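Local coordinates for protein cellulase (Rhodothermus marinus, PDB 3B7M) that hydrolyses internal beta-1,4-glucosidic bonds of cellulose as a family 12 endoglucanase, a thermostable variant engineered in its active surface for activity at moderate temperature, at residues A58-Q63 and F197-G202; N93-I98 and M116-K121; S130-V135 and W142-A147. All coordinates share one frame; numbering follows the deposited sequence. Where two conformers were deposited one is given.

Interaction 1. Residues A58-Q63 and F197-G202; sequences AYPNIQ and FELFTG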
loop_
_atom_site.group_PDB
_atom_site.type_symbol
_atom_site.label_atom_id
_atom_site.label_comp_id
_atom_site.label_asym_id
_atom_site.label_seq_id
_atom_site.Cartn_x
_atom_site.Cartn_y
_atom_site.Cartn_z
ATOM N N ALA A 58 -5.923 -10.950 0.450
ATOM C CA ALA A 58 -5.409 -10.373 1.683
ATOM C C ALA A 58 -4.404 -9.288 1.358
ATOM O O ALA A 58 -3.796 -9.298 0.273
ATOM C CB ALA A 58 -4.750 -11.445 2.517
ATOM N N TYR A 59 -4.223 -8.364 2.295
ATOM C CA TYR A 59 -3.205 -7.322 2.160
ATOM C C TYR A 59 -2.573 -7.077 3.530
ATOM O O TYR A 59 -2.885 -6.068 4.193
ATOM C CB TYR A 59 -3.831 -6.045 1.575
ATOM C CG TYR A 59 -2.890 -4.846 1.410
ATOM C CD1 TYR A 59 -1.662 -4.962 0.754
ATOM C CD2 TYR A 59 -3.266 -3.586 1.872
ATOM C CE1 TYR A 59 -0.817 -3.851 0.583
ATOM C CE2 TYR A 59 -2.436 -2.469 1.715
ATOM C CZ TYR A 59 -1.213 -2.613 1.072
ATOM O OH TYR A 59 -0.402 -1.514 0.930
ATOM N N PRO A 60 -1.713 -8.015 3.990
ATOM C CA PRO A 60 -1.054 -7.767 5.276
ATOM C C PRO A 60 -0.157 -6.556 5.077
ATOM O O PRO A 60 0.473 -6.431 4.027
ATOM C CB PRO A 60 -0.211 -9.026 5.494
ATOM C CG PRO A 60 0.023 -9.575 4.082
ATOM C CD PRO A 60 -1.273 -9.289 3.374
ATOM N N ASN A 61 -0.131 -5.647 6.045
ATOM C CA ASN A 61 0.482 -4.348 5.797
ATOM C C ASN A 61 0.983 -3.654 7.045
ATOM O O ASN A 61 0.575 -3.982 8.157
ATOM C CB ASN A 61 -0.497 -3.433 5.041
ATOM C CG ASN A 61 -1.655 -2.980 5.900
ATOM O OD1 ASN A 61 -1.588 -1.925 6.516
ATOM N ND2 ASN A 61 -2.716 -3.781 5.960
ATOM N N ILE A 62 1.878 -2.694 6.856
ATOM C CA ILE A 62 2.238 -1.774 7.925
ATOM C C ILE A 62 1.716 -0.386 7.553
ATOM O O ILE A 62 1.858 0.047 6.403
ATOM C CB ILE A 62 3.766 -1.781 8.217
ATOM C CG1 ILE A 62 4.114 -0.797 9.346
ATOM C CG2 ILE A 62 4.575 -1.553 6.931
ATOM C CD1 ILE A 62 5.504 -1.045 9.987
ATOM N N GLN A 63 1.101 0.297 8.517
ATOM C CA GLN A 63 0.370 1.531 8.240
ATOM C C GLN A 63 0.842 2.669 9.130
ATOM O O GLN A 63 1.084 2.454 10.316
ATOM C CB GLN A 63 -1.139 1.310 8.483
ATOM C CG GLN A 63 -1.974 2.560 8.300
ATOM C CD GLN A 63 -3.414 2.416 8.763
ATOM O OE1 GLN A 63 -4.320 2.267 7.949
ATOM N NE2 GLN A 63 -3.632 2.492 10.077
ATOM N N PHE A 197 1.815 -6.457 1.037
ATOM C CA PHE A 197 1.690 -7.348 -0.084
ATOM C C PHE A 197 0.226 -7.680 -0.323
ATOM O O PHE A 197 -0.456 -8.153 0.581
ATOM C CB PHE A 197 2.514 -8.618 0.168
ATOM C CG PHE A 197 3.937 -8.341 0.595
ATOM C CD1 PHE A 197 4.922 -8.086 -0.342
ATOM C CD2 PHE A 197 4.279 -8.314 1.941
ATOM C CE1 PHE A 197 6.240 -7.828 0.052
ATOM C CE2 PHE A 197 5.582 -8.041 2.343
ATOM C CZ PHE A 197 6.562 -7.796 1.397
ATOM N N GLU A 198 -0.265 -7.405 -1.528
ATOM C CA GLU A 198 -1.589 -7.876 -1.934
ATOM C C GLU A 198 -1.419 -9.327 -2.374
ATOM O O GLU A 198 -0.687 -9.594 -3.332
ATOM C CB GLU A 198 -2.152 -7.038 -3.093
ATOM C CG GLU A 198 -2.535 -5.615 -2.720
ATOM C CD GLU A 198 -3.495 -4.980 -3.731
ATOM O OE1 GLU A 198 -3.189 -4.984 -4.947
ATOM O OE2 GLU A 198 -4.551 -4.467 -3.300
ATOM N N LEU A 199 -2.053 -10.252 -1.648
ATOM C CA LEU A 199 -1.922 -11.689 -1.911
ATOM C C LEU A 199 -3.089 -12.219 -2.728
ATOM O O LEU A 199 -4.250 -11.946 -2.425
ATOM C CB LEU A 199 -1.784 -12.477 -0.596
ATOM C CG LEU A 199 -0.617 -12.077 0.307
ATOM C CD1 LEU A 199 -0.532 -12.987 1.522
ATOM C CD2 LEU A 199 0.715 -12.100 -0.483
ATOM N N PHE A 200 -2.775 -12.958 -3.785
ATOM C CA PHE A 200 -3.813 -13.606 -4.577
ATOM C C PHE A 200 -3.723 -15.110 -4.356
ATOM O O PHE A 200 -4.698 -15.732 -3.938
ATOM C CB PHE A 200 -3.709 -13.247 -6.066
ATOM C CG PHE A 200 -3.966 -11.795 -6.363
ATOM C CD1 PHE A 200 -3.002 -10.825 -6.077
ATOM C CD2 PHE A 200 -5.175 -11.392 -6.926
ATOM C CE1 PHE A 200 -3.230 -9.480 -6.364
ATOM C CE2 PHE A 200 -5.415 -10.051 -7.207
ATOM C CZ PHE A 200 -4.438 -9.092 -6.927
ATOM N N THR A 201 -2.558 -15.691 -4.634
ATOM C CA THR A 201 -2.315 -17.102 -4.311
ATOM C C THR A 201 -0.972 -17.257 -3.605
ATOM O O THR A 201 0.039 -16.727 -4.067
ATOM C CB THR A 201 -2.442 -18.071 -5.556
ATOM O OG1 THR A 201 -1.151 -18.443 -6.045
ATOM C CG2 THR A 201 -3.219 -17.459 -6.663
ATOM N N GLY A 202 -0.969 -17.949 -2.464
ATOM C CA GLY A 202 0.273 -18.168 -1.722
ATOM C C GLY A 202 0.742 -16.875 -1.084
ATOM O O GLY A 202 -0.076 -16.045 -0.686
#
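Ala58, Tyr59 and Pro60 meet Phe197, Glu198 and Leu199 in a buried backbone-to-backbone contact, where the chain leading into strand 61-65 runs antiparallel to residues 197-199 of strand 189-199. Ala58 and Leu199 form a single hydrogen-bonded pair: Leu199 N gives Ala58 O a nearly straight bond of 2.8 Å (172° at the hydrogen), while the return bond from Ala58 N to Leu199 O is weak at 3.5 Å. Further along, Phe197 N reaches Pro60 O at 3.3 Å. Between these two links the carbonyl of Phe197 has carbon neighbours: Tyr59 CA-H points at its oxygen, and Pro60 CD lies 3.1 Å from Phe197 O. In the beta-jelly roll of glycosyl hydrolase family 12, this is a seam inside the larger of the two sheets, closed between segments more than 130 residues apart in sequence. The Tyr59 side chain, with CG anti to the backbone N (chi1 178°), turns its ring edge to the Phe197-Glu198 peptide, and its CD1 touches Glu198 CG at 3.6 Å. Its hydroxyl goes on to the carbonyl of Ala95 in strand 91-101. Asn61 packs back on Tyr59: its CB lies over one face of the Tyr59 ring near the rim, and Asn61 ND2 donates in its amide plane to Tyr59 O at 2.9 Å. The apolar part is lighter. Pro60 and Leu199 cross at about a right angle, with Pro60 CD and Leu199 CG 4.2 Å apart, and Ala58 CB stands 4.4 Å from Leu199 CB. Gln32 of strand 32-37 touches all three of these side chains, and the Phe197 ring meets that of Trp82. At Phe200 the chain turns a corner, with Phe200 and Thr201 both facing Arg91 in a classic beta bulge.

Interaction 2. Residues N93-I98 and M116-K121; sequences NAAYDI and MIWLNK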
loop_
_atom_site.group_PDB
_atom_site.type_symbol
_atom_site.label_atom_id
_atom_site.label_comp_id
_atom_site.label_asym_id
_atom_site.label_seq_id
_atom_site.Cartn_x
_atom_site.Cartn_y
_atom_site.Cartn_z
ATOM N N ASN A 93 1.521 -8.892 -5.166
ATOM C CA ASN A 93 2.309 -7.698 -5.442
ATOM C C ASN A 93 2.908 -7.126 -4.168
ATOM O O ASN A 93 2.508 -7.495 -3.069
ATOM C CB ASN A 93 1.513 -6.633 -6.229
ATOM C CG ASN A 93 0.395 -5.995 -5.407
ATOM O OD1 ASN A 93 -0.636 -5.575 -5.951
ATOM N ND2 ASN A 93 0.591 -5.913 -4.110
ATOM N N ALA A 94 3.872 -6.231 -4.328
ATOM C CA ALA A 94 4.400 -5.451 -3.225
ATOM C C ALA A 94 4.030 -4.003 -3.549
ATOM O O ALA A 94 4.504 -3.437 -4.540
ATOM C CB ALA A 94 5.911 -5.643 -3.115
ATOM N N ALA A 95 3.158 -3.412 -2.730
ATOM C CA ALA A 95 2.509 -2.174 -3.123
ATOM C C ALA A 95 2.229 -1.274 -1.935
ATOM O O ALA A 95 1.769 -1.747 -0.881
ATOM C CB ALA A 95 1.195 -2.499 -3.865
ATOM N N TYR A 96 2.537 0.014 -2.095
ATOM C CA TYR A 96 1.980 1.063 -1.235
ATOM C C TYR A 96 0.509 1.295 -1.518
ATOM O O TYR A 96 0.053 1.131 -2.659
ATOM C CB TYR A 96 2.695 2.391 -1.454
ATOM C CG TYR A 96 3.988 2.496 -0.695
ATOM C CD1 TYR A 96 5.145 1.888 -1.176
ATOM C CD2 TYR A 96 4.057 3.188 0.507
ATOM C CE1 TYR A 96 6.336 1.975 -0.474
ATOM C CE2 TYR A 96 5.250 3.277 1.213
ATOM C CZ TYR A 96 6.384 2.668 0.702
ATOM O OH TYR A 96 7.583 2.735 1.383
ATOM N N ASP A 97 -0.219 1.696 -0.478
ATOM C CA ASP A 97 -1.612 2.095 -0.597
ATOM C C ASP A 97 -1.791 3.376 0.223
ATOM O O ASP A 97 -1.518 3.398 1.431
ATOM C CB ASP A 97 -2.508 0.975 -0.062
ATOM C CG ASP A 97 -3.890 0.929 -0.724
ATOM O OD1 ASP A 97 -4.212 1.773 -1.587
ATOM O OD2 ASP A 97 -4.656 0.008 -0.364
ATOM N N ILE A 98 -2.206 4.447 -0.439
ATOM C CA ILE A 98 -2.376 5.745 0.203
ATOM C C ILE A 98 -3.833 6.199 0.057
ATOM O O ILE A 98 -4.376 6.215 -1.062
ATOM C CB ILE A 98 -1.426 6.809 -0.394
ATOM C CG1 ILE A 98 0.019 6.256 -0.464
ATOM C CG2 ILE A 98 -1.470 8.073 0.444
ATOM C CD1 ILE A 98 1.039 7.177 -1.126
ATOM N N MET A 116 -2.069 3.772 -5.261
ATOM C CA MET A 116 -1.172 2.629 -5.115
ATOM C C MET A 116 0.144 2.825 -5.867
ATOM O O MET A 116 0.184 3.430 -6.940
ATOM C CB MET A 116 -1.834 1.342 -5.616
ATOM C CG MET A 116 -3.205 1.032 -5.002
ATOM S SD MET A 116 -3.630 -0.712 -5.198
ATOM C CE MET A 116 -2.649 -1.422 -3.872
ATOM N N ILE A 117 1.216 2.305 -5.291
ATOM C CA ILE A 117 2.517 2.317 -5.940
ATOM C C ILE A 117 3.045 0.909 -5.859
ATOM O O ILE A 117 3.324 0.409 -4.769
ATOM C CB ILE A 117 3.462 3.309 -5.263
ATOM C CG1 ILE A 117 2.812 4.698 -5.220
ATOM C CG2 ILE A 117 4.852 3.320 -5.940
ATOM C CD1 ILE A 117 3.590 5.742 -4.401
ATOM N N TRP A 118 3.146 0.265 -7.018
ATOM C CA TRP A 118 3.579 -1.117 -7.127
ATOM C C TRP A 118 5.071 -1.135 -7.414
ATOM O O TRP A 118 5.529 -0.549 -8.401
ATOM C CB TRP A 118 2.848 -1.814 -8.287
ATOM C CG TRP A 118 1.369 -2.042 -8.094
ATOM C CD1 TRP A 118 0.484 -1.228 -7.446
ATOM C CD2 TRP A 118 0.597 -3.132 -8.624
ATOM N NE1 TRP A 118 -0.786 -1.759 -7.513
ATOM C CE2 TRP A 118 -0.742 -2.926 -8.231
ATOM C CE3 TRP A 118 0.917 -4.279 -9.361
ATOM C CZ2 TRP A 118 -1.765 -3.819 -8.559
ATOM C CZ3 TRP A 118 -0.104 -5.163 -9.696
ATOM C CH2 TRP A 118 -1.431 -4.927 -9.290
ATOM N N LEU A 119 5.811 -1.821 -6.553
ATOM C CA LEU A 119 7.261 -1.911 -6.661
ATOM C C LEU A 119 7.717 -3.241 -7.259
ATOM O O LEU A 119 8.793 -3.323 -7.871
ATOM C CB LEU A 119 7.898 -1.712 -5.277
ATOM C CG LEU A 119 7.636 -0.349 -4.615
ATOM C CD1 LEU A 119 8.357 -0.281 -3.278
ATOM C CD2 LEU A 119 8.095 0.790 -5.521
ATOM N N ASN A 120 6.907 -4.277 -7.057
ATOM C CA ASN A 120 7.249 -5.628 -7.485
ATOM C C ASN A 120 5.994 -6.477 -7.531
ATOM O O ASN A 120 4.961 -6.103 -6.963
ATOM C CB ASN A 120 8.281 -6.249 -6.520
ATOM C CG ASN A 120 9.298 -7.167 -7.221
ATOM O OD1 ASN A 120 10.474 -7.202 -6.856
ATOM N ND2 ASN A 120 8.850 -7.899 -8.212
ATOM N N LYS A 121 6.090 -7.614 -8.215
ATOM C CA LYS A 121 5.027 -8.615 -8.272
ATOM C C LYS A 121 5.557 -9.943 -8.810
ATOM O O LYS A 121 6.671 -10.024 -9.323
ATOM C CB LYS A 121 3.865 -8.144 -9.162
ATOM C CG LYS A 121 4.231 -7.929 -10.647
ATOM C CD LYS A 121 3.084 -7.281 -11.403
ATOM C CE LYS A 121 3.275 -7.409 -12.911
ATOM N NZ LYS A 121 2.040 -7.014 -13.652
#
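Asn93 and Ala95 press their CB atoms against one face of the Trp118 indole, the closely packed side of this antiparallel pairing. Asn93 CB sits 4.2 Å from the centroid of the six-membered ring of Trp118, 21° off its normal. Ala95 CB lies equally far, 4.2 Å, from the centroid of the five-membered ring of Trp118. Met116 fills in beside them: its chain bends at chi3 (79°), bringing Met116 CE to 4.0 Å from Ala95 CB. An alanine in place of Trp118 would probably open a gap over Asn93 and Ala95 and deprive both CB atoms of their CH-pi partner. The two strands form a beta hairpin within the larger jelly-roll sheet, and its register slips at a classic beta bulge where Leu119 and Asn120 both face Ala94. There Leu119 N donates to Ala94 O at 2.9 Å, and Ala94 N donates to Asn120 O at the same length, 2.9 Å. Beyond the bulge Tyr96 and Ile117 pair through two bonds, the shorter from Tyr96 N to Ile117 O at 2.8 Å. On the sheet face of Tyr96 and Ile117 the packing is also apolar, with Tyr96 CE1 meeting Leu119 CD1 at 4.1 Å; the phenol hydroxyl is bonded to that of Thr80, and Ile117 rests on Leu171 and Phe174 of helix 171-181. The other end of the hairpin segment is looser. Lys121 approaches Asn93 through its CB, 4.1 Å from Asn93 CB, and its extended chain then leads away to place NZ on the carbonyl of Val125. The Asn120 side chain, likewise partly exposed, approaches Ala94 through its CB, while its far end leads away.

Interaction 3. Residues S130-V135 and W142-A147; sequences SRVATV and WEVWYA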
loop_
_atom_site.group_PDB
_atom_site.type_symbol
_atom_site.label_atom_id
_atom_site.label_comp_id
_atom_site.label_asym_id
_atom_site.label_seq_id
_atom_site.Cartn_x
_atom_site.Cartn_y
_atom_site.Cartn_z
ATOM N N SER A 130 -7.874 0.969 -16.080
ATOM C CA SER A 130 -7.415 1.061 -17.454
ATOM C C SER A 130 -6.010 1.717 -17.456
ATOM O O SER A 130 -5.767 2.663 -16.689
ATOM C CB SER A 130 -8.435 1.884 -18.289
ATOM O OG SER A 130 -9.814 1.610 -17.957
ATOM N N ARG A 131 -5.127 1.240 -18.327
ATOM C CA ARG A 131 -3.791 1.821 -18.463
ATOM C C ARG A 131 -3.870 3.124 -19.262
ATOM O O ARG A 131 -4.246 3.107 -20.431
ATOM C CB ARG A 131 -2.841 0.809 -19.124
ATOM C CG ARG A 131 -1.470 1.381 -19.543
ATOM C CD ARG A 131 -0.422 0.274 -19.703
ATOM N NE ARG A 131 -0.970 -0.925 -20.333
ATOM C CZ ARG A 131 -0.399 -2.125 -20.277
ATOM N NH1 ARG A 131 0.750 -2.295 -19.626
ATOM N NH2 ARG A 131 -0.977 -3.160 -20.873
ATOM N N VAL A 132 -3.512 4.245 -18.636
ATOM C CA VAL A 132 -3.768 5.567 -19.233
ATOM C C VAL A 132 -2.540 6.340 -19.683
ATOM O O VAL A 132 -2.651 7.228 -20.529
ATOM C CB VAL A 132 -4.645 6.498 -18.323
ATOM C CG1 VAL A 132 -6.061 5.957 -18.212
ATOM C CG2 VAL A 132 -4.031 6.669 -16.949
ATOM N N ALA A 133 -1.374 6.025 -19.118
ATOM C CA ALA A 133 -0.175 6.802 -19.393
ATOM C C ALA A 133 1.087 6.123 -18.877
ATOM O O ALA A 133 1.032 5.088 -18.198
ATOM C CB ALA A 133 -0.303 8.198 -18.781
ATOM N N THR A 134 2.218 6.725 -19.225
ATOM C CA THR A 134 3.515 6.414 -18.648
ATOM C C THR A 134 4.080 7.746 -18.203
ATOM O O THR A 134 3.900 8.764 -18.883
ATOM C CB THR A 134 4.447 5.758 -19.684
ATOM O OG1 THR A 134 3.803 4.602 -20.223
ATOM C CG2 THR A 134 5.729 5.321 -19.050
ATOM N N VAL A 135 4.739 7.749 -17.049
ATOM C CA VAL A 135 5.288 8.974 -16.486
ATOM C C VAL A 135 6.659 8.702 -15.855
ATOM O O VAL A 135 6.931 7.591 -15.378
ATOM C CB VAL A 135 4.287 9.633 -15.468
ATOM C CG1 VAL A 135 4.139 8.801 -14.197
ATOM C CG2 VAL A 135 4.685 11.057 -15.127
ATOM N N TRP A 142 6.999 4.783 -14.641
ATOM C CA TRP A 142 5.811 4.165 -14.039
ATOM C C TRP A 142 4.685 4.120 -15.058
ATOM O O TRP A 142 4.481 5.097 -15.780
ATOM C CB TRP A 142 5.350 4.993 -12.835
ATOM C CG TRP A 142 6.433 5.261 -11.851
ATOM C CD1 TRP A 142 7.387 6.246 -11.914
ATOM C CD2 TRP A 142 6.705 4.519 -10.662
ATOM N NE1 TRP A 142 8.234 6.158 -10.834
ATOM C CE2 TRP A 142 7.836 5.105 -10.050
ATOM C CE3 TRP A 142 6.093 3.418 -10.044
ATOM C CZ2 TRP A 142 8.366 4.631 -8.852
ATOM C CZ3 TRP A 142 6.634 2.935 -8.856
ATOM C CH2 TRP A 142 7.754 3.549 -8.268
ATOM N N GLU A 143 3.973 2.992 -15.128
ATOM C CA GLU A 143 2.698 2.936 -15.834
ATOM C C GLU A 143 1.631 3.467 -14.890
ATOM O O GLU A 143 1.641 3.142 -13.695
ATOM C CB GLU A 143 2.287 1.506 -16.189
ATOM C CG GLU A 143 3.256 0.679 -16.983
ATOM C CD GLU A 143 2.722 -0.741 -17.213
ATOM O OE1 GLU A 143 2.070 -1.318 -16.287
ATOM O OE2 GLU A 143 2.964 -1.277 -18.322
ATOM N N VAL A 144 0.707 4.250 -15.435
ATOM C CA VAL A 144 -0.382 4.817 -14.663
ATOM C C VAL A 144 -1.647 4.076 -15.072
ATOM O O VAL A 144 -1.950 3.958 -16.259
ATOM C CB VAL A 144 -0.548 6.345 -14.915
ATOM C CG1 VAL A 144 -1.623 6.945 -13.994
ATOM C CG2 VAL A 144 0.790 7.075 -14.710
ATOM N N TRP A 145 -2.359 3.570 -14.069
ATOM C CA TRP A 145 -3.623 2.891 -14.260
ATOM C C TRP A 145 -4.677 3.672 -13.492
ATOM O O TRP A 145 -4.410 4.186 -12.395
ATOM C CB TRP A 145 -3.561 1.452 -13.738
ATOM C CG TRP A 145 -2.560 0.573 -14.449
ATOM C CD1 TRP A 145 -1.193 0.625 -14.345
ATOM C CD2 TRP A 145 -2.851 -0.478 -15.374
ATOM N NE1 TRP A 145 -0.623 -0.332 -15.142
ATOM C CE2 TRP A 145 -1.618 -1.027 -15.783
ATOM C CE3 TRP A 145 -4.034 -1.008 -15.898
ATOM C CZ2 TRP A 145 -1.532 -2.084 -16.691
ATOM C CZ3 TRP A 145 -3.946 -2.062 -16.808
ATOM C CH2 TRP A 145 -2.703 -2.586 -17.192
ATOM N N TYR A 146 -5.872 3.747 -14.058
ATOM C CA TYR A 146 -6.953 4.488 -13.430
ATOM C C TYR A 146 -8.277 3.737 -13.504
ATOM O O TYR A 146 -8.653 3.218 -14.557
ATOM C CB TYR A 146 -7.086 5.887 -14.043
ATOM C CG TYR A 146 -8.201 6.705 -13.435
ATOM C CD1 TYR A 146 -8.106 7.167 -12.126
ATOM C CD2 TYR A 146 -9.360 7.009 -14.164
ATOM C CE1 TYR A 146 -9.119 7.911 -11.548
ATOM C CE2 TYR A 146 -10.396 7.765 -13.587
ATOM C CZ TYR A 146 -10.257 8.209 -12.277
ATOM O OH TYR A 146 -11.247 8.949 -11.665
ATOM N N ALA A 147 -8.966 3.695 -12.364
ATOM C CA ALA A 147 -10.289 3.095 -12.249
ATOM C C ALA A 147 -11.238 4.081 -11.603
ATOM O O ALA A 147 -10.950 4.647 -10.534
ATOM C CB ALA A 147 -10.235 1.821 -11.430
#
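Arg131, Glu143 and Trp145 form a polar and aromatic cluster on one face of a two-stranded hairpin. Its charged part is a salt bridge, Arg131 NH1 to Glu143 OE2 at 2.8 Å; Glu143 OE2 lies in the guanidinium plane, with the carboxylate turned nearly perpendicular to it, and the N-H arrives from above the carboxylate plane. The second oxygen is taken as well, since Trp145 NE1 donates to Glu143 OE1 at 3.1 Å, which probably limits rotation of the carboxylate. The aromatic part is a CH-pi contact: Arg131 CB stands 3.7 Å from the centroid of the six-membered ring of Trp145, only 4° off its normal. A bend at chi3 (40°) then keeps the guanidinium alongside the indole, with Trp145 CZ2 over one guanidinium face. Apolar contacts cover the other sheet face, where Val144 lies between two valines: its CG1 is 3.8 Å from Val132 CG2, and its CG2 is 3.8 Å from Val135 CG1. In the backbone, Ser130 with Tyr146 and Val135 with Trp142 are each joined by two hydrogen bonds. Between them Val132 and Ala133 both face Val144, a classic beta bulge; the segments run antiparallel, their N-to-C directions 136° apart. Strand 130-137 is the outermost of this sheet within the chain; strand 140-148 bonds onward to strand 152-159, Val135 and Ala133 touch Arg181 of helix 171-181, and Trp142 meets Phe174 of that helix edge-to-face.

The three contacts are separate seams of one large sheet. Interactions 1 and 2, centres about 10 Å apart, join directly through neighbouring strands 189-199 and 91-101: Tyr59 OH lies 2.8 Å from Ala95 O, and Glu198 O is 3.0 Å from Asn93 N. Interaction 3 follows interaction 2 in the chain, with centres about 14 Å apart, and touches it where Trp142 CZ3 packs 3.4 Å from Ile117 CG2. Interactions 1 and 3 do not touch; their nearest atoms are about 11 Å apart. As in other family 12 enzymes, the concave face of this sheet probably lines the glucan-binding cleft, consistent with Asp97, Met116 and Trp118 sharing one face, where Met116 touches Glu198.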